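Local coordinates for protein putative methylthioribose-1-phosphate isomerase (Archaeoglobus fulgidus, PDB 1T5O) that probably catalyses the interconversion of 5-methylthioribose 1-phosphate and 5-methylthioribulose 1-phosphate, an isomerisation step of methionine biosynthesis, at residues A[98-106]-A[117-128]; A[167-175]-A[198-207]. One frame throughout, in Å; residues are numbered along the deposited sequence.

Read from the N terminus, the two contacts follow one another in series, and neither crosses the other. Contact 1 closes first: helix 92-105 ends, the chain turns, and helix 111-141 comes back along it, so that 98-106 meets 117-128 with ten residues between them, six of them helical. Helix 111-141 then leads into the parallel part of the mixed sheet through strand 149-152. Contact 2 closes next, after 167-175 has run into strand 182-186 and the chain has returned through helix 193-204 to 198-207. The first contact thus belongs to a helical bundle, the second to the helices over the sheet; their centres lie 29 Å apart, and their nearest atoms about 13 Å.

Contact 1: residues A[98-106]-A[117-128]; sequences IERALNAAL and LALREAEKLAEE
An antiparallel helix hairpin is built here from helix 92-105 and residues 117-128 of helix 111-141. Near the turn A105 meets A118, with L117 beside them, and farther along R100, E121 and L125 come together. A105 CB rests on A118 CB at 3.6 Å. The CA atoms of these two residues are 4.4 Å apart, a close spacing consistent with alanine on both sides. L117 lies over the carbonyl of A104, its CD1 3.5 Å from A104 O. One turn along, the CB of A104 meets the CB of E121 at 3.8 Å.

E121 makes its closest contacts through carbon, whereas R100 offers the face of its guanidinium. E121 CG, anti to the backbone N (chi1 179°), is carried back against the first helix and touches R100 O at 3.3 Å. R100 is bent at chi2 and chi3, and this brings its guanidinium flat over the tip of L125, whose CD2 lies above the centre of one face, 3.3 Å from CZ. The carboxylate of E121 is turned 61° from the guanidinium plane, and its OE2 stays 4.2 Å from R100 NH1, well out of that plane; no N-H points at it, so any attraction is probably through charge alone, as toward the more distant E128 OE1. Replacing R100 by an alanine would probably uncover the L125 methyl and take from E121 and E128 a nearby positive charge.

Other helices complete the packing: A101 leans on I58 and A122 on A55, both of helix 47-61, while L102 reaches L77 and A81 of helix 70-85. With axes 7.9 Å apart and directions 144° from each other, the pair typifies close alanine-lined packing in an antiparallel helical hairpin, which here forms a helical bundle with helices 47-61 and 70-85.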
ATOM      1  N   ILE A  98      27.569   6.762 -19.893  1.00 32.98           N
ATOM      2  CA  ILE A  98      28.419   7.944 -20.045  1.00 34.43           C
ATOM      3  C   ILE A  98      29.833   7.563 -20.483  1.00 34.64           C
ATOM      4  O   ILE A  98      30.313   8.024 -21.522  1.00 34.07           O
ATOM      5  CB  ILE A  98      28.566   8.715 -18.715  1.00 35.99           C
ATOM      6  CG1 ILE A  98      27.210   9.267 -18.253  1.00 35.93           C
ATOM      7  CG2 ILE A  98      29.624   9.807 -18.872  1.00 36.20           C
ATOM      8  CD1 ILE A  98      26.576  10.195 -19.227  1.00 40.27           C
ATOM      9  N   GLU A  99      30.493   6.716 -19.690  1.00 35.49           N
ATOM     10  CA  GLU A  99      31.863   6.323 -19.992  1.00 35.65           C
ATOM     11  C   GLU A  99      32.041   5.539 -21.289  1.00 34.68           C
ATOM     12  O   GLU A  99      33.060   5.675 -21.962  1.00 32.92           O
ATOM     13  CB  GLU A  99      32.501   5.591 -18.786  1.00 36.46           C
ATOM     14  CG  GLU A  99      32.652   4.042 -18.819  1.00 41.43           C
ATOM     15  CD  GLU A  99      33.650   3.480 -19.858  1.00 40.19           C
ATOM     16  OE1 GLU A  99      34.804   3.975 -19.995  1.00 43.87           O
ATOM     17  OE2 GLU A  99      33.282   2.502 -20.535  1.00 40.83           O
ATOM     18  N   ARG A 100      31.060   4.729 -21.662  1.00 35.35           N
ATOM     19  CA  ARG A 100      31.209   3.972 -22.898  1.00 34.24           C
ATOM     20  C   ARG A 100      31.067   4.834 -24.138  1.00 33.65           C
ATOM     21  O   ARG A 100      31.759   4.624 -25.139  1.00 31.31           O
ATOM     22  CB  ARG A 100      30.217   2.824 -22.941  1.00 35.59           C
ATOM     23  CG  ARG A 100      30.696   1.637 -22.142  1.00 39.05           C
ATOM     24  CD  ARG A 100      30.544   0.390 -22.973  1.00 42.27           C
ATOM     25  NE  ARG A 100      29.431  -0.398 -22.495  1.00 44.52           N
ATOM     26  CZ  ARG A 100      29.029  -1.536 -23.047  1.00 45.05           C
ATOM     27  NH1 ARG A 100      29.646  -2.021 -24.119  1.00 42.47           N
ATOM     28  NH2 ARG A 100      28.020  -2.194 -22.498  1.00 44.27           N
ATOM     29  N   ALA A 101      30.175   5.813 -24.056  1.00 33.29           N
ATOM     30  CA  ALA A 101      29.926   6.727 -25.158  1.00 33.84           C
ATOM     31  C   ALA A 101      31.100   7.697 -25.289  1.00 34.52           C
ATOM     32  O   ALA A 101      31.547   7.984 -26.397  1.00 35.51           O
ATOM     33  CB  ALA A 101      28.610   7.487 -24.921  1.00 32.62           C
ATOM     34  N   LEU A 102      31.600   8.181 -24.156  1.00 35.43           N
ATOM     35  CA  LEU A 102      32.726   9.115 -24.140  1.00 36.92           C
ATOM     36  C   LEU A 102      33.979   8.448 -24.688  1.00 37.73           C
ATOM     37  O   LEU A 102      34.665   8.998 -25.552  1.00 38.42           O
ATOM     38  CB  LEU A 102      33.007   9.593 -22.714  1.00 37.84           C
ATOM     39  CG  LEU A 102      34.130  10.641 -22.574  1.00 38.43           C
ATOM     40  CD1 LEU A 102      33.765  11.883 -23.386  1.00 39.13           C
ATOM     41  CD2 LEU A 102      34.335  11.007 -21.109  1.00 37.29           C
ATOM     42  N   ASN A 103      34.274   7.265 -24.156  1.00 37.78           N
ATOM     43  CA  ASN A 103      35.435   6.476 -24.556  1.00 37.54           C
ATOM     44  C   ASN A 103      35.434   6.304 -26.071  1.00 37.04           C
ATOM     45  O   ASN A 103      36.468   6.451 -26.716  1.00 37.20           O
ATOM     46  CB  ASN A 103      35.399   5.097 -23.846  1.00 37.65           C
ATOM     47  CG  ASN A 103      36.577   4.182 -24.228  1.00 38.12           C
ATOM     48  OD1 ASN A 103      36.415   3.218 -24.990  1.00 38.84           O
ATOM     49  ND2 ASN A 103      37.755   4.479 -23.698  1.00 35.81           N
ATOM     50  N   ALA A 104      34.272   6.008 -26.641  1.00 36.43           N
ATOM     51  CA  ALA A 104      34.172   5.804 -28.089  1.00 36.26           C
ATOM     52  C   ALA A 104      34.318   7.084 -28.906  1.00 37.81           C
ATOM     53  O   ALA A 104      35.020   7.117 -29.933  1.00 37.02           O
ATOM     54  CB  ALA A 104      32.842   5.129 -28.438  1.00 34.88           C
ATOM     55  N   ALA A 105      33.635   8.129 -28.463  1.00 37.79           N
ATOM     56  CA  ALA A 105      33.666   9.399 -29.178  1.00 39.05           C
ATOM     57  C   ALA A 105      35.077   9.984 -29.211  1.00 40.10           C
ATOM     58  O   ALA A 105      35.537  10.451 -30.249  1.00 39.96           O
ATOM     59  CB  ALA A 105      32.691  10.390 -28.525  1.00 37.73           C
ATOM     60  N   LEU A 106      35.756   9.956 -28.071  1.00 41.13           N
ATOM     61  CA  LEU A 106      37.105  10.492 -27.984  1.00 43.60           C
ATOM     62  C   LEU A 106      38.065   9.816 -28.964  1.00 44.87           C
ATOM     63  O   LEU A 106      39.148  10.332 -29.234  1.00 45.21           O
ATOM     64  CB  LEU A 106      37.624  10.360 -26.554  1.00 42.38           C
ATOM     65  CG  LEU A 106      36.895  11.245 -25.541  1.00 42.95           C
ATOM     66  CD1 LEU A 106      37.583  11.122 -24.197  1.00 43.87           C
ATOM     67  CD2 LEU A 106      36.893  12.696 -26.003  1.00 42.46           C
ATOM     68  N   LEU A 117      30.752   8.755 -33.912  1.00 42.80           N
ATOM     69  CA  LEU A 117      31.132   7.691 -32.995  1.00 41.44           C
ATOM     70  C   LEU A 117      30.349   7.744 -31.686  1.00 40.66           C
ATOM     71  O   LEU A 117      30.014   6.694 -31.120  1.00 38.94           O
ATOM     72  CB  LEU A 117      32.630   7.738 -32.693  1.00 42.83           C
ATOM     73  CG  LEU A 117      33.537   7.323 -33.846  1.00 44.89           C
ATOM     74  CD1 LEU A 117      34.984   7.315 -33.383  1.00 44.22           C
ATOM     75  CD2 LEU A 117      33.108   5.960 -34.357  1.00 44.47           C
ATOM     76  N   ALA A 118      30.076   8.955 -31.199  1.00 38.15           N
ATOM     77  CA  ALA A 118      29.327   9.103 -29.957  1.00 36.61           C
ATOM     78  C   ALA A 118      27.948   8.504 -30.165  1.00 35.96           C
ATOM     79  O   ALA A 118      27.551   7.599 -29.430  1.00 34.84           O
ATOM     80  CB  ALA A 118      29.205  10.583 -29.560  1.00 36.56           C
ATOM     81  N   LEU A 119      27.240   8.995 -31.182  1.00 33.66           N
ATOM     82  CA  LEU A 119      25.895   8.526 -31.500  1.00 34.25           C
ATOM     83  C   LEU A 119      25.830   7.034 -31.794  1.00 34.67           C
ATOM     84  O   LEU A 119      24.895   6.347 -31.372  1.00 35.55           O
ATOM     85  CB  LEU A 119      25.321   9.295 -32.704  1.00 33.77           C
ATOM     86  CG  LEU A 119      23.914   8.869 -33.170  1.00 35.01           C
ATOM     87  CD1 LEU A 119      22.938   8.815 -31.979  1.00 33.06           C
ATOM     88  CD2 LEU A 119      23.401   9.848 -34.237  1.00 35.14           C
ATOM     89  N   ARG A 120      26.818   6.538 -32.524  1.00 33.48           N
ATOM     90  CA  ARG A 120      26.860   5.131 -32.883  1.00 35.31           C
ATOM     91  C   ARG A 120      26.999   4.196 -31.658  1.00 33.83           C
ATOM     92  O   ARG A 120      26.358   3.144 -31.595  1.00 32.93           O
ATOM     93  CB  ARG A 120      28.007   4.903 -33.867  1.00 37.97           C
ATOM     94  CG  ARG A 120      28.229   3.468 -34.249  1.00 44.06           C
ATOM     95  CD  ARG A 120      29.100   3.387 -35.495  1.00 50.47           C
ATOM     96  NE  ARG A 120      29.623   2.042 -35.718  1.00 55.21           N
ATOM     97  CZ  ARG A 120      30.415   1.722 -36.738  1.00 59.42           C
ATOM     98  NH1 ARG A 120      30.761   2.656 -37.621  1.00 60.68           N
ATOM     99  NH2 ARG A 120      30.875   0.480 -36.869  1.00 61.35           N
ATOM    100  N   GLU A 121      27.830   4.580 -30.693  1.00 31.74           N
ATOM    101  CA  GLU A 121      28.008   3.775 -29.488  1.00 31.07           C
ATOM    102  C   GLU A 121      26.696   3.789 -28.684  1.00 30.83           C
ATOM    103  O   GLU A 121      26.230   2.755 -28.216  1.00 27.76           O
ATOM    104  CB  GLU A 121      29.160   4.339 -28.650  1.00 32.39           C
ATOM    105  CG  GLU A 121      29.447   3.599 -27.333  1.00 32.38           C
ATOM    106  CD  GLU A 121      29.940   2.166 -27.532  1.00 35.96           C
ATOM    107  OE1 GLU A 121      30.154   1.760 -28.696  1.00 36.81           O
ATOM    108  OE2 GLU A 121      30.122   1.438 -26.520  1.00 38.73           O
ATOM    109  N   ALA A 122      26.087   4.964 -28.564  1.00 29.89           N
ATOM    110  CA  ALA A 122      24.831   5.100 -27.837  1.00 30.61           C
ATOM    111  C   ALA A 122      23.735   4.252 -28.482  1.00 30.93           C
ATOM    112  O   ALA A 122      22.970   3.576 -27.784  1.00 29.25           O
ATOM    113  CB  ALA A 122      24.402   6.584 -27.786  1.00 28.84           C
ATOM    114  N   GLU A 123      23.649   4.275 -29.812  1.00 31.77           N
ATOM    115  CA  GLU A 123      22.624   3.482 -30.496  1.00 33.53           C
ATOM    116  C   GLU A 123      22.873   1.987 -30.349  1.00 32.68           C
ATOM    117  O   GLU A 123      21.929   1.202 -30.261  1.00 33.67           O
ATOM    118  CB  GLU A 123      22.548   3.853 -31.976  1.00 36.03           C
ATOM    119  CG  GLU A 123      22.154   5.293 -32.179  1.00 40.82           C
ATOM    120  CD  GLU A 123      21.642   5.573 -33.571  1.00 44.24           C
ATOM    121  OE1 GLU A 123      22.422   5.431 -34.536  1.00 45.56           O
ATOM    122  OE2 GLU A 123      20.451   5.934 -33.693  1.00 47.68           O
ATOM    123  N   LYS A 124      24.140   1.601 -30.315  1.00 31.99           N
ATOM    124  CA  LYS A 124      24.501   0.198 -30.159  1.00 31.87           C
ATOM    125  C   LYS A 124      24.120  -0.288 -28.754  1.00 29.99           C
ATOM    126  O   LYS A 124      23.590  -1.386 -28.593  1.00 29.44           O
ATOM    127  CB  LYS A 124      26.005   0.018 -30.382  1.00 35.07           C
ATOM    128  CG  LYS A 124      26.550  -1.382 -30.068  1.00 38.09           C
ATOM    129  CD  LYS A 124      28.074  -1.328 -30.030  1.00 42.67           C
ATOM    130  CE  LYS A 124      28.724  -2.683 -29.746  1.00 45.46           C
ATOM    131  NZ  LYS A 124      30.203  -2.482 -29.560  1.00 48.51           N
ATOM    132  N   LEU A 125      24.387   0.533 -27.746  1.00 28.40           N
ATOM    133  CA  LEU A 125      24.062   0.169 -26.382  1.00 28.30           C
ATOM    134  C   LEU A 125      22.554   0.019 -26.197  1.00 28.13           C
ATOM    135  O   LEU A 125      22.109  -0.885 -25.493  1.00 27.23           O
ATOM    136  CB  LEU A 125      24.596   1.205 -25.389  1.00 29.82           C
ATOM    137  CG  LEU A 125      26.118   1.342 -25.280  1.00 31.07           C
ATOM    138  CD1 LEU A 125      26.451   2.438 -24.270  1.00 31.69           C
ATOM    139  CD2 LEU A 125      26.743   0.015 -24.854  1.00 32.41           C
ATOM    140  N   ALA A 126      21.772   0.895 -26.828  1.00 26.23           N
ATOM    141  CA  ALA A 126      20.313   0.824 -26.704  1.00 27.29           C
ATOM    142  C   ALA A 126      19.788  -0.432 -27.406  1.00 26.61           C
ATOM    143  O   ALA A 126      18.900  -1.106 -26.902  1.00 27.06           O
ATOM    144  CB  ALA A 126      19.654   2.077 -27.294  1.00 26.16           C
ATOM    145  N   GLU A 127      20.358  -0.738 -28.569  1.00 26.78           N
ATOM    146  CA  GLU A 127      19.978  -1.906 -29.358  1.00 25.64           C
ATOM    147  C   GLU A 127      20.297  -3.195 -28.595  1.00 25.75           C
ATOM    148  O   GLU A 127      19.548  -4.180 -28.651  1.00 24.11           O
ATOM    149  CB  GLU A 127      20.764  -1.902 -30.670  1.00 29.02           C
ATOM    150  CG  GLU A 127      20.558  -3.120 -31.525  1.00 31.84           C
ATOM    151  CD  GLU A 127      19.153  -3.196 -32.084  1.00 35.16           C
ATOM    152  OE1 GLU A 127      18.385  -2.217 -31.929  1.00 37.18           O
ATOM    153  OE2 GLU A 127      18.819  -4.235 -32.683  1.00 36.25           O
ATOM    154  N   GLU A 128      21.448  -3.202 -27.928  1.00 24.55           N
ATOM    155  CA  GLU A 128      21.847  -4.363 -27.147  1.00 25.61           C
ATOM    156  C   GLU A 128      20.904  -4.574 -25.967  1.00 24.83           C
ATOM    157  O   GLU A 128      20.637  -5.706 -25.597  1.00 23.39           O
ATOM    158  CB  GLU A 128      23.272  -4.195 -26.657  1.00 27.79           C
ATOM    159  CG  GLU A 128      24.267  -4.164 -27.802  1.00 29.83           C
ATOM    160  CD  GLU A 128      25.689  -4.029 -27.305  1.00 33.70           C
ATOM    161  OE1 GLU A 128      25.900  -3.353 -26.275  1.00 30.74           O
ATOM    162  OE2 GLU A 128      26.588  -4.595 -27.958  1.00 35.80           O
TER

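Contact 2: residues A[167-175]-A[198-207]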
ATOM      1  N   ALA A 167      10.828  -8.292 -16.483  1.00 20.17           N
ATOM      2  CA  ALA A 167       9.714  -9.151 -16.028  1.00 19.18           C
ATOM      3  C   ALA A 167       8.496  -9.126 -16.981  1.00 18.40           C
ATOM      4  O   ALA A 167       7.893 -10.165 -17.272  1.00 17.13           O
ATOM      5  CB  ALA A 167       9.275  -8.741 -14.591  1.00 20.10           C
ATOM      6  N   LEU A 168       8.127  -7.936 -17.440  1.00 16.73           N
ATOM      7  CA  LEU A 168       7.008  -7.784 -18.369  1.00 19.92           C
ATOM      8  C   LEU A 168       7.456  -8.209 -19.784  1.00 19.51           C
ATOM      9  O   LEU A 168       6.625  -8.473 -20.659  1.00 20.57           O
ATOM     10  CB  LEU A 168       6.484  -6.323 -18.347  1.00 18.60           C
ATOM     11  CG  LEU A 168       5.973  -5.875 -16.949  1.00 21.46           C
ATOM     12  CD1 LEU A 168       5.291  -4.494 -17.061  1.00 20.32           C
ATOM     13  CD2 LEU A 168       4.946  -6.916 -16.393  1.00 23.26           C
ATOM     14  N   GLY A 169       8.774  -8.274 -19.993  1.00 19.13           N
ATOM     15  CA  GLY A 169       9.299  -8.728 -21.270  1.00 19.48           C
ATOM     16  C   GLY A 169       9.033 -10.232 -21.370  1.00 20.17           C
ATOM     17  O   GLY A 169       8.817 -10.772 -22.466  1.00 20.51           O
ATOM     18  N   VAL A 170       9.044 -10.911 -20.224  1.00 18.30           N
ATOM     19  CA  VAL A 170       8.772 -12.361 -20.178  1.00 18.29           C
ATOM     20  C   VAL A 170       7.300 -12.596 -20.517  1.00 18.74           C
ATOM     21  O   VAL A 170       6.940 -13.565 -21.199  1.00 21.79           O
ATOM     22  CB  VAL A 170       9.068 -12.937 -18.773  1.00 19.16           C
ATOM     23  CG1 VAL A 170       8.500 -14.361 -18.645  1.00 17.09           C
ATOM     24  CG2 VAL A 170      10.597 -12.950 -18.525  1.00 20.40           C
ATOM     25  N   VAL A 171       6.452 -11.712 -20.028  1.00 19.58           N
ATOM     26  CA  VAL A 171       5.034 -11.777 -20.324  1.00 20.78           C
ATOM     27  C   VAL A 171       4.873 -11.478 -21.821  1.00 21.96           C
ATOM     28  O   VAL A 171       4.185 -12.223 -22.519  1.00 21.05           O
ATOM     29  CB  VAL A 171       4.219 -10.750 -19.499  1.00 20.70           C
ATOM     30  CG1 VAL A 171       2.784 -10.689 -20.004  1.00 21.97           C
ATOM     31  CG2 VAL A 171       4.201 -11.154 -18.021  1.00 19.11           C
ATOM     32  N   ARG A 172       5.522 -10.428 -22.336  1.00 21.42           N
ATOM     33  CA  ARG A 172       5.367 -10.149 -23.774  1.00 22.19           C
ATOM     34  C   ARG A 172       5.836 -11.316 -24.636  1.00 23.62           C
ATOM     35  O   ARG A 172       5.195 -11.645 -25.637  1.00 24.43           O
ATOM     36  CB  ARG A 172       6.102  -8.868 -24.206  1.00 22.29           C
ATOM     37  CG  ARG A 172       5.490  -7.607 -23.618  1.00 23.62           C
ATOM     38  CD  ARG A 172       6.053  -6.317 -24.225  1.00 22.53           C
ATOM     39  NE  ARG A 172       5.278  -5.184 -23.727  1.00 22.38           N
ATOM     40  CZ  ARG A 172       5.488  -4.576 -22.566  1.00 22.62           C
ATOM     41  NH1 ARG A 172       6.475  -4.977 -21.770  1.00 23.26           N
ATOM     42  NH2 ARG A 172       4.674  -3.601 -22.177  1.00 22.15           N
ATOM     43  N   SER A 173       6.932 -11.973 -24.269  1.00 24.44           N
ATOM     44  CA  SER A 173       7.385 -13.092 -25.091  1.00 23.87           C
ATOM     45  C   SER A 173       6.386 -14.253 -25.092  1.00 25.78           C
ATOM     46  O   SER A 173       6.186 -14.904 -26.133  1.00 24.40           O
ATOM     47  CB  SER A 173       8.757 -13.589 -24.636  1.00 23.95           C
ATOM     48  OG  SER A 173       9.732 -12.574 -24.842  1.00 25.91           O
ATOM     49  N   ALA A 174       5.751 -14.520 -23.946  1.00 22.97           N
ATOM     50  CA  ALA A 174       4.786 -15.604 -23.906  1.00 24.16           C
ATOM     51  C   ALA A 174       3.529 -15.254 -24.706  1.00 25.31           C
ATOM     52  O   ALA A 174       2.940 -16.120 -25.363  1.00 26.09           O
ATOM     53  CB  ALA A 174       4.417 -15.951 -22.463  1.00 23.23           C
ATOM     54  N   VAL A 175       3.100 -14.002 -24.630  1.00 25.66           N
ATOM     55  CA  VAL A 175       1.918 -13.566 -25.371  1.00 27.17           C
ATOM     56  C   VAL A 175       2.212 -13.720 -26.872  1.00 29.61           C
ATOM     57  O   VAL A 175       1.362 -14.176 -27.629  1.00 28.98           O
ATOM     58  CB  VAL A 175       1.558 -12.095 -25.014  1.00 27.75           C
ATOM     59  CG1 VAL A 175       0.524 -11.516 -25.998  1.00 27.80           C
ATOM     60  CG2 VAL A 175       0.987 -12.050 -23.596  1.00 27.48           C
ATOM     61  N   THR A 198       2.958   0.357 -15.035  1.00 20.94           N
ATOM     62  CA  THR A 198       2.706  -1.001 -15.481  1.00 19.14           C
ATOM     63  C   THR A 198       1.334  -1.182 -16.110  1.00 20.03           C
ATOM     64  O   THR A 198       1.216  -1.818 -17.164  1.00 18.55           O
ATOM     65  CB  THR A 198       2.889  -1.985 -14.316  1.00 19.01           C
ATOM     66  OG1 THR A 198       4.274  -2.006 -13.978  1.00 18.66           O
ATOM     67  CG2 THR A 198       2.427  -3.378 -14.682  1.00 18.16           C
ATOM     68  N   CYS A 199       0.297  -0.637 -15.480  1.00 18.85           N
ATOM     69  CA  CYS A 199      -1.026  -0.791 -16.049  1.00 21.79           C
ATOM     70  C   CYS A 199      -1.107  -0.083 -17.419  1.00 21.92           C
ATOM     71  O   CYS A 199      -1.784  -0.554 -18.327  1.00 22.37           O
ATOM     72  CB  CYS A 199      -2.100  -0.264 -15.092  1.00 21.22           C
ATOM     73  SG  CYS A 199      -2.388  -1.316 -13.609  1.00 21.32           S
ATOM     74  N   TRP A 200      -0.423   1.049 -17.545  1.00 22.49           N
ATOM     75  CA  TRP A 200      -0.420   1.792 -18.792  1.00 23.56           C
ATOM     76  C   TRP A 200       0.225   1.003 -19.934  1.00 22.11           C
ATOM     77  O   TRP A 200      -0.404   0.756 -20.977  1.00 21.25           O
ATOM     78  CB  TRP A 200       0.316   3.126 -18.626  1.00 24.32           C
ATOM     79  CG  TRP A 200       0.205   3.985 -19.871  1.00 29.82           C
ATOM     80  CD1 TRP A 200      -0.840   4.820 -20.211  1.00 28.62           C
ATOM     81  CD2 TRP A 200       1.096   3.978 -21.005  1.00 29.22           C
ATOM     82  NE1 TRP A 200      -0.645   5.313 -21.483  1.00 30.82           N
ATOM     83  CE2 TRP A 200       0.528   4.814 -21.990  1.00 30.21           C
ATOM     84  CE3 TRP A 200       2.317   3.337 -21.276  1.00 32.53           C
ATOM     85  CZ2 TRP A 200       1.136   5.031 -23.239  1.00 32.24           C
ATOM     86  CZ3 TRP A 200       2.928   3.552 -22.527  1.00 33.19           C
ATOM     87  CH2 TRP A 200       2.330   4.394 -23.490  1.00 33.47           C
ATOM     88  N   GLU A 201       1.471   0.582 -19.745  1.00 21.03           N
ATOM     89  CA  GLU A 201       2.131  -0.139 -20.827  1.00 22.26           C
ATOM     90  C   GLU A 201       1.476  -1.472 -21.169  1.00 22.34           C
ATOM     91  O   GLU A 201       1.543  -1.902 -22.321  1.00 23.07           O
ATOM     92  CB  GLU A 201       3.631  -0.328 -20.551  1.00 22.43           C
ATOM     93  CG  GLU A 201       3.988  -1.255 -19.379  1.00 21.64           C
ATOM     94  CD  GLU A 201       5.471  -1.525 -19.336  1.00 18.61           C
ATOM     95  OE1 GLU A 201       5.942  -2.429 -20.051  1.00 22.45           O
ATOM     96  OE2 GLU A 201       6.189  -0.802 -18.613  1.00 23.50           O
ATOM     97  N   LEU A 202       0.814  -2.119 -20.211  1.00 20.86           N
ATOM     98  CA  LEU A 202       0.184  -3.386 -20.544  1.00 21.16           C
ATOM     99  C   LEU A 202      -1.121  -3.108 -21.302  1.00 21.41           C
ATOM    100  O   LEU A 202      -1.418  -3.751 -22.314  1.00 21.03           O
ATOM    101  CB  LEU A 202      -0.080  -4.221 -19.276  1.00 20.63           C
ATOM    102  CG  LEU A 202       1.190  -4.795 -18.614  1.00 21.02           C
ATOM    103  CD1 LEU A 202       0.849  -5.469 -17.294  1.00 18.34           C
ATOM    104  CD2 LEU A 202       1.845  -5.772 -19.552  1.00 20.00           C
ATOM    105  N   MET A 203      -1.907  -2.150 -20.834  1.00 21.56           N
ATOM    106  CA  MET A 203      -3.148  -1.869 -21.550  1.00 23.62           C
ATOM    107  C   MET A 203      -2.846  -1.324 -22.946  1.00 25.13           C
ATOM    108  O   MET A 203      -3.575  -1.595 -23.904  1.00 26.37           O
ATOM    109  CB  MET A 203      -4.000  -0.863 -20.767  1.00 24.28           C
ATOM    110  CG  MET A 203      -4.615  -1.466 -19.530  1.00 25.05           C
ATOM    111  SD  MET A 203      -5.430  -0.276 -18.487  1.00 27.54           S
ATOM    112  CE  MET A 203      -6.855   0.211 -19.632  1.00 29.98           C
ATOM    113  N   GLU A 204      -1.762  -0.575 -23.067  1.00 24.15           N
ATOM    114  CA  GLU A 204      -1.389   0.019 -24.347  1.00 26.91           C
ATOM    115  C   GLU A 204      -1.069  -1.100 -25.342  1.00 27.30           C
ATOM    116  O   GLU A 204      -1.397  -1.012 -26.531  1.00 28.10           O
ATOM    117  CB  GLU A 204      -0.182   0.959 -24.127  1.00 26.75           C
ATOM    118  CG  GLU A 204       0.238   1.790 -25.315  1.00 35.64           C
ATOM    119  CD  GLU A 204      -0.719   2.949 -25.617  1.00 36.60           C
ATOM    120  OE1 GLU A 204      -1.687   3.154 -24.861  1.00 36.33           O
ATOM    121  OE2 GLU A 204      -0.487   3.656 -26.613  1.00 40.84           O
ATOM    122  N   ASP A 205      -0.476  -2.184 -24.843  1.00 26.61           N
ATOM    123  CA  ASP A 205      -0.111  -3.321 -25.684  1.00 25.08           C
ATOM    124  C   ASP A 205      -1.157  -4.432 -25.756  1.00 24.69           C
ATOM    125  O   ASP A 205      -0.902  -5.498 -26.321  1.00 24.32           O
ATOM    126  CB  ASP A 205       1.247  -3.893 -25.218  1.00 25.84           C
ATOM    127  CG  ASP A 205       2.344  -2.866 -25.271  1.00 25.95           C
ATOM    128  OD1 ASP A 205       2.080  -1.730 -25.764  1.00 27.09           O
ATOM    129  OD2 ASP A 205       3.469  -3.166 -24.819  1.00 24.69           O
ATOM    130  N   GLY A 206      -2.334  -4.197 -25.181  1.00 25.34           N
ATOM    131  CA  GLY A 206      -3.395  -5.188 -25.233  1.00 24.52           C
ATOM    132  C   GLY A 206      -3.221  -6.405 -24.348  1.00 26.89           C
ATOM    133  O   GLY A 206      -3.741  -7.479 -24.645  1.00 27.60           O
ATOM    134  N   ILE A 207      -2.474  -6.266 -23.260  1.00 26.00           N
ATOM    135  CA  ILE A 207      -2.301  -7.386 -22.339  1.00 24.73           C
ATOM    136  C   ILE A 207      -3.240  -7.176 -21.149  1.00 23.05           C
ATOM    137  O   ILE A 207      -3.233  -6.102 -20.551  1.00 22.72           O
ATOM    138  CB  ILE A 207      -0.836  -7.467 -21.886  1.00 23.93           C
ATOM    139  CG1 ILE A 207       0.029  -7.697 -23.142  1.00 27.54           C
ATOM    140  CG2 ILE A 207      -0.666  -8.564 -20.853  1.00 21.88           C
ATOM    141  CD1 ILE A 207       1.506  -7.930 -22.903  1.00 26.90           C
TER
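R172 carries the charged part of this contact, reaching from helix 167-176 to two acids on and just after helix 193-204. Its chain is extended from CG to NE and sets the edge of the guanidinium against both. NE and NH2 grip a single oxygen, D205 OD2, side-on, each at 2.9 Å; the bond from NE uses the anti lone pair, whereas NH2 comes from above the carboxylate plane, which stands 70° from the guanidinium. E201 OE1 takes a straighter bond from NH2 (2.7 Å, 151°), also on its anti lone pair. NH2 therefore serves both acids, fixing the rotation of the guanidinium. R158 shares them, through its NE to D205 and its backbone N to E201. A methyl packs on the same carboxylate, L168 CD1 lying 3.7 Å from E201 OE1.

Apolar contacts flank this network. L168 CD1 meets T198 CG2 at 3.9 Å and also nears L202 CG; T198 OG1 is hydrogen-bonded to the backbone O of C154, the predicted transition-state stabiliser, and to N155 ND2. Farther along, I207 packs against the first helix: its CG2 meets V171 CG1 at 4.1 Å, and its CD1 touches both R172 CG and V175 CG2.

Backbone bonds place I207 there. G206, with positive phi, is the C-prime residue of a Schellman motif, in which I207 N bonds to L202 O and G206 N to M203 O.

The two helices run nearly parallel, 16° apart, with strand 182-186 between them in sequence and strand 208-212 following. This is the packing of neighbouring helices over the parallel part of a mixed sheet in a Rossmann-like alpha/beta fold.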